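Local structure of short chain dehydrogenase (Salmonella typhi, 3G1T) at residues L228-D233 / M241-Q246; G176-L181 / V192-P197. The protein probably acts as an NAD(P)-dependent oxidoreductase of the short-chain dehydrogenase family, although its substrate is not established. One frame throughout, in Å; residues are numbered along the deposited sequence. Where two conformers were deposited one is given.

Contact 1: L228-D233 / M241-Q246; sequences LWLMGD and MTFDAQ. With MG (magnesium ion), chain B.
Trp229 and Leu230, in the last turn of helix 224-231, reach Phe243 of strand 242-244 across a wide backbone gap, the CA atoms of Leu230 and Phe243 lying 9.6 Å apart, and no hydrogen bond spans it. Side chains alone therefore make the contact, and both approaches converge on one ring. The indole of Trp229 arrives edge first: CZ3 lies 3.7 Å from Phe243 CZ, and Phe243 CZ in turn sits near the indole plane. Ring centroids 5.3 Å apart and planes at 79° identify a T-shaped (edge-to-face) pair, with CZ3 above the rim of the phenyl face rather than over its middle. CG of Trp229 is anti to the backbone N (chi1 -179°), which swings the six-membered ring out toward the strand; the indole also forms an edge-to-face pair with Tyr5. In one of its two modelled conformers, Leu230 touches the phenyl ring with its branch ends, CD2 being 3.7 Å from Phe243 CE2. In the Rossmann fold of short-chain dehydrogenases this is the packing of the last helix against the last strand of the parallel sheet, 242-244 being outermost within the chain. The same conformer of Leu230 also touches Asn193 and Ile195 of the neighbouring strand, so it packs on two strands. Where the helix runs out, Leu228 O accepts from both Met231 N and Gly232 N, the latter at 3.2 Å. Just beyond, and well away from the aromatic pair, Asp233 binds a magnesium ion through OD2 at 2.1 Å. Two waters also coordinate the ion, and one of them donates a hydrogen bond to Asp233 OD1 at 2.7 Å, tying the second carboxylate oxygen to the metal through its hydration shell.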
# COMPACT_ATOMS: atom_id res chain seq x y z
N LEU A 228 18.26 -7.87 -16.51
CA LEU A 228 18.82 -9.14 -16.96
C LEU A 228 19.26 -9.99 -15.75
O LEU A 228 18.91 -11.20 -15.70
CB LEU A 228 20.12 -8.90 -17.81
CG LEU A 228 19.69 -8.57 -19.23
CD1 LEU A 228 20.90 -7.85 -19.95
CD2 LEU A 228 19.13 -9.89 -19.97
N TRP A 229 19.99 -9.38 -14.80
CA TRP A 229 20.52 -10.14 -13.63
C TRP A 229 19.39 -10.83 -12.85
O TRP A 229 19.47 -12.03 -12.52
CB TRP A 229 21.28 -9.18 -12.75
CG TRP A 229 21.88 -9.88 -11.56
CD1 TRP A 229 22.99 -10.70 -11.55
CD2 TRP A 229 21.42 -9.78 -10.22
NE1 TRP A 229 23.24 -11.13 -10.24
CE2 TRP A 229 22.27 -10.61 -9.42
CE3 TRP A 229 20.37 -9.08 -9.62
CZ2 TRP A 229 22.12 -10.71 -8.03
CZ3 TRP A 229 20.19 -9.21 -8.24
CH2 TRP A 229 21.07 -10.04 -7.47
N LEU A 230 18.29 -10.11 -12.60
CA LEU A 230 17.17 -10.75 -11.85
C LEU A 230 16.45 -11.87 -12.57
O LEU A 230 15.81 -12.68 -11.90
CB LEU A 230 16.13 -9.73 -11.34
CG LEU A 230 16.59 -8.93 -10.12
CD1 LEU A 230 15.55 -7.85 -9.83
CD2 LEU A 230 16.77 -9.77 -8.82
N MET A 231 16.53 -11.95 -13.93
CA MET A 231 15.82 -13.07 -14.61
C MET A 231 16.73 -14.31 -14.80
O MET A 231 16.23 -15.41 -14.98
CB MET A 231 15.30 -12.59 -15.98
CG MET A 231 13.99 -11.72 -15.89
SD MET A 231 12.58 -12.50 -15.00
CE MET A 231 11.50 -11.10 -14.73
N GLY A 232 18.05 -14.08 -14.73
CA GLY A 232 19.14 -15.11 -14.95
C GLY A 232 19.51 -15.83 -13.67
O GLY A 232 19.25 -15.38 -12.51
N ASP A 233 20.23 -16.93 -13.87
CA ASP A 233 20.49 -17.76 -12.71
C ASP A 233 21.48 -17.11 -11.72
O ASP A 233 21.60 -17.64 -10.59
CB ASP A 233 21.13 -19.09 -13.18
CG ASP A 233 20.11 -20.03 -13.77
OD1 ASP A 233 18.90 -19.83 -13.62
OD2 ASP A 233 20.57 -21.01 -14.42
N MET A 241 14.12 -8.87 -1.78
CA MET A 241 14.97 -7.66 -1.76
C MET A 241 14.43 -6.61 -2.73
O MET A 241 13.71 -6.95 -3.65
CB MET A 241 16.42 -8.00 -2.16
CG MET A 241 17.11 -8.94 -1.15
SD MET A 241 18.75 -9.58 -1.56
CE MET A 241 19.76 -8.10 -1.69
N THR A 242 14.84 -5.37 -2.53
CA THR A 242 14.46 -4.31 -3.46
C THR A 242 15.76 -3.64 -3.92
O THR A 242 16.60 -3.27 -3.11
CB THR A 242 13.38 -3.35 -2.77
OG1 THR A 242 13.04 -2.33 -3.78
CG2 THR A 242 13.90 -2.74 -1.49
N PHE A 243 15.96 -3.62 -5.25
CA PHE A 243 17.21 -3.20 -5.87
C PHE A 243 17.09 -1.88 -6.59
O PHE A 243 16.10 -1.65 -7.31
CB PHE A 243 17.71 -4.22 -6.89
CG PHE A 243 17.98 -5.61 -6.28
CD1 PHE A 243 19.23 -5.89 -5.69
CD2 PHE A 243 16.98 -6.60 -6.29
CE1 PHE A 243 19.51 -7.21 -5.16
CE2 PHE A 243 17.21 -7.89 -5.68
CZ PHE A 243 18.46 -8.18 -5.17
N ASP A 244 18.11 -1.04 -6.44
CA ASP A 244 18.19 0.20 -7.24
C ASP A 244 19.02 0.01 -8.51
O ASP A 244 20.17 -0.42 -8.45
CB ASP A 244 18.83 1.32 -6.46
CG ASP A 244 17.92 1.90 -5.38
OD1 ASP A 244 18.41 2.77 -4.62
OD2 ASP A 244 16.74 1.55 -5.29
N ALA A 245 18.38 0.23 -9.64
CA ALA A 245 19.10 0.27 -10.94
C ALA A 245 20.22 1.34 -10.99
O ALA A 245 21.23 1.15 -11.69
CB ALA A 245 18.10 0.46 -12.07
N GLN A 246 20.03 2.43 -10.27
CA GLN A 246 20.99 3.50 -10.25
C GLN A 246 21.23 3.95 -8.79
O GLN A 246 20.56 4.87 -8.31
CB GLN A 246 20.47 4.68 -11.09
CG GLN A 246 19.93 4.34 -12.52
CD GLN A 246 19.30 5.55 -13.16
OE1 GLN A 246 18.11 5.59 -13.37
NE2 GLN A 246 20.10 6.58 -13.38
MG MG B . 19.75 -22.29 -15.81
O HOH W 1 18.03 -22.23 -14.54
O HOH W 2 19.16 -20.84 -17.03

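Contact 2: G176-L181 / V192-P197; sequences GMMQVL and VNCINP
Van der Waals packing accounts for the whole contact between Met178 and Leu181 on the helix and Val192, Asn193 and Cys194 on the strand, since no hydrogen bond crosses between the segments. The axes of helix 176-181 and strand 192-196 approach to 7.5 Å and run nearly antiparallel, at 156°. Met178 makes the contacts with the strand backbone and with the thiol. Its chain bends at chi2 (-84°) and chi3, so that it lies along the strand backbone: SD is 3.7 Å from Val192 O, and CG is as close to Asn193 C. Met178 CE then turns over Cys194, 3.8 Å from SG, while Met178 CB meets the same SG from the helix side at 3.7 Å. The thiol sulfur is thus touched by both ends of one methionine.

Mostly hydrocarbon contacts gather at Val192. Its CG1 lies 3.8 Å from Leu181 CB and also meets CG of Met178, entering between two residues one helical turn apart, while CG2 faces the backbone carbonyl of Leu181. Phe151 of strand 147-152 touches Met178, Leu181, Val192 and Cys194, closing this layer from the adjacent strand. Polar groups point elsewhere: the CB of Asn193 is directed away from the helix, and its amide is held by Met241 N and Lys238 O. On the outer side of the helix, Gln179 OE1 accepts from Gly160 N of the second subunit. All five touching residues are buried, and the helix-on-sheet layer they form is the second half of the right-handed beta-alpha-beta crossover 147-152, 165-185, 190-196 of the Rossmann fold.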
# COMPACT_ATOMS: atom_id res chain seq x y z
N GLY A 176 5.53 -4.18 0.33
CA GLY A 176 4.85 -5.11 1.23
C GLY A 176 4.39 -6.41 0.56
O GLY A 176 4.65 -7.55 1.06
N MET A 177 3.73 -6.26 -0.57
CA MET A 177 3.15 -7.44 -1.24
C MET A 177 4.30 -8.30 -1.78
O MET A 177 4.27 -9.55 -1.68
CB MET A 177 2.17 -6.96 -2.30
CG MET A 177 1.88 -7.89 -3.47
SD MET A 177 0.74 -7.19 -4.77
CE MET A 177 1.58 -5.75 -5.38
N MET A 178 5.36 -7.67 -2.30
CA MET A 178 6.56 -8.40 -2.70
C MET A 178 7.18 -9.16 -1.49
O MET A 178 7.46 -10.38 -1.63
CB MET A 178 7.64 -7.48 -3.26
CG MET A 178 9.09 -8.18 -3.48
SD MET A 178 10.23 -8.33 -2.16
CE MET A 178 10.63 -6.47 -2.05
N GLN A 179 7.27 -8.53 -0.31
CA GLN A 179 7.84 -9.21 0.92
C GLN A 179 6.99 -10.37 1.38
O GLN A 179 7.60 -11.39 1.71
CB GLN A 179 7.98 -8.25 2.10
CG GLN A 179 9.07 -7.19 1.78
CD GLN A 179 9.35 -6.31 2.96
OE1 GLN A 179 9.07 -6.65 4.11
NE2 GLN A 179 9.95 -5.14 2.68
N VAL A 180 5.67 -10.25 1.29
CA VAL A 180 4.75 -11.42 1.65
C VAL A 180 5.04 -12.60 0.72
O VAL A 180 5.24 -13.75 1.19
CB VAL A 180 3.28 -11.03 1.64
CG1 VAL A 180 2.33 -12.27 1.87
CG2 VAL A 180 3.06 -10.02 2.78
N LEU A 181 5.01 -12.33 -0.60
CA LEU A 181 5.25 -13.36 -1.61
C LEU A 181 6.63 -14.01 -1.44
O LEU A 181 6.77 -15.26 -1.45
CB LEU A 181 5.19 -12.71 -3.04
CG LEU A 181 3.79 -12.42 -3.44
CD1 LEU A 181 3.74 -11.33 -4.54
CD2 LEU A 181 3.04 -13.67 -4.00
N VAL A 192 11.41 -13.69 -5.48
CA VAL A 192 10.44 -12.51 -5.71
C VAL A 192 11.15 -11.28 -5.26
O VAL A 192 11.56 -11.22 -4.10
CB VAL A 192 9.15 -12.66 -4.84
CG1 VAL A 192 8.10 -11.60 -5.21
CG2 VAL A 192 8.60 -14.11 -4.95
N ASN A 193 11.19 -10.21 -6.07
CA ASN A 193 12.02 -9.06 -5.67
C ASN A 193 11.47 -7.82 -6.33
O ASN A 193 10.60 -7.96 -7.17
CB ASN A 193 13.43 -9.22 -6.20
CG ASN A 193 14.17 -10.33 -5.50
OD1 ASN A 193 14.60 -10.15 -4.35
ND2 ASN A 193 14.35 -11.48 -6.18
N CYS A 194 11.89 -6.66 -5.85
CA CYS A 194 11.54 -5.40 -6.59
C CYS A 194 12.71 -4.73 -7.29
O CYS A 194 13.87 -4.85 -6.82
CB CYS A 194 11.00 -4.38 -5.59
SG CYS A 194 9.25 -4.69 -5.09
N ILE A 195 12.40 -3.99 -8.36
CA ILE A 195 13.38 -3.06 -9.01
C ILE A 195 12.86 -1.61 -8.98
O ILE A 195 11.69 -1.35 -9.35
CB ILE A 195 13.65 -3.47 -10.49
CG1 ILE A 195 14.43 -4.77 -10.56
CG2 ILE A 195 14.50 -2.32 -11.26
CD1 ILE A 195 15.05 -5.07 -11.94
N ASN A 196 13.73 -0.70 -8.51
CA ASN A 196 13.51 0.77 -8.61
C ASN A 196 14.33 1.28 -9.79
O ASN A 196 15.56 1.38 -9.67
CB ASN A 196 13.95 1.45 -7.32
CG ASN A 196 14.01 2.99 -7.47
OD1 ASN A 196 13.31 3.55 -8.31
ND2 ASN A 196 14.91 3.65 -6.71
N PRO A 197 13.67 1.64 -10.93
CA PRO A 197 14.53 2.01 -12.05
C PRO A 197 15.32 3.29 -11.78
O PRO A 197 16.32 3.51 -12.46
CB PRO A 197 13.56 2.22 -13.23
CG PRO A 197 12.24 2.34 -12.68
CD PRO A 197 12.25 1.74 -11.26

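How the contacts relate
Contact 2 closes before contact 1 opens along the chain, and their centres lie 11 Å apart. Neighbouring parallel strands, 190-196 and 242-244, join them: Met241 O lies 2.9 Å from Cys194 N and Phe243 O 2.8 Å from Asn196 N, both probable hydrogen bonds. Helices 165-185 and 224-231 pack on the two faces of this part of the sheet, as the alternation along strand 190-196 indicates: Val192 and Cys194 meet the former, whereas Ile195 meets Leu226 and Tyr227 of the latter. Together the contacts pack a helix on either face of the sheet's end in the alpha-beta-alpha sandwich. Contact 2 lies next to the dimer interface, whereas no other chain of the assembly touches the segments of contact 1.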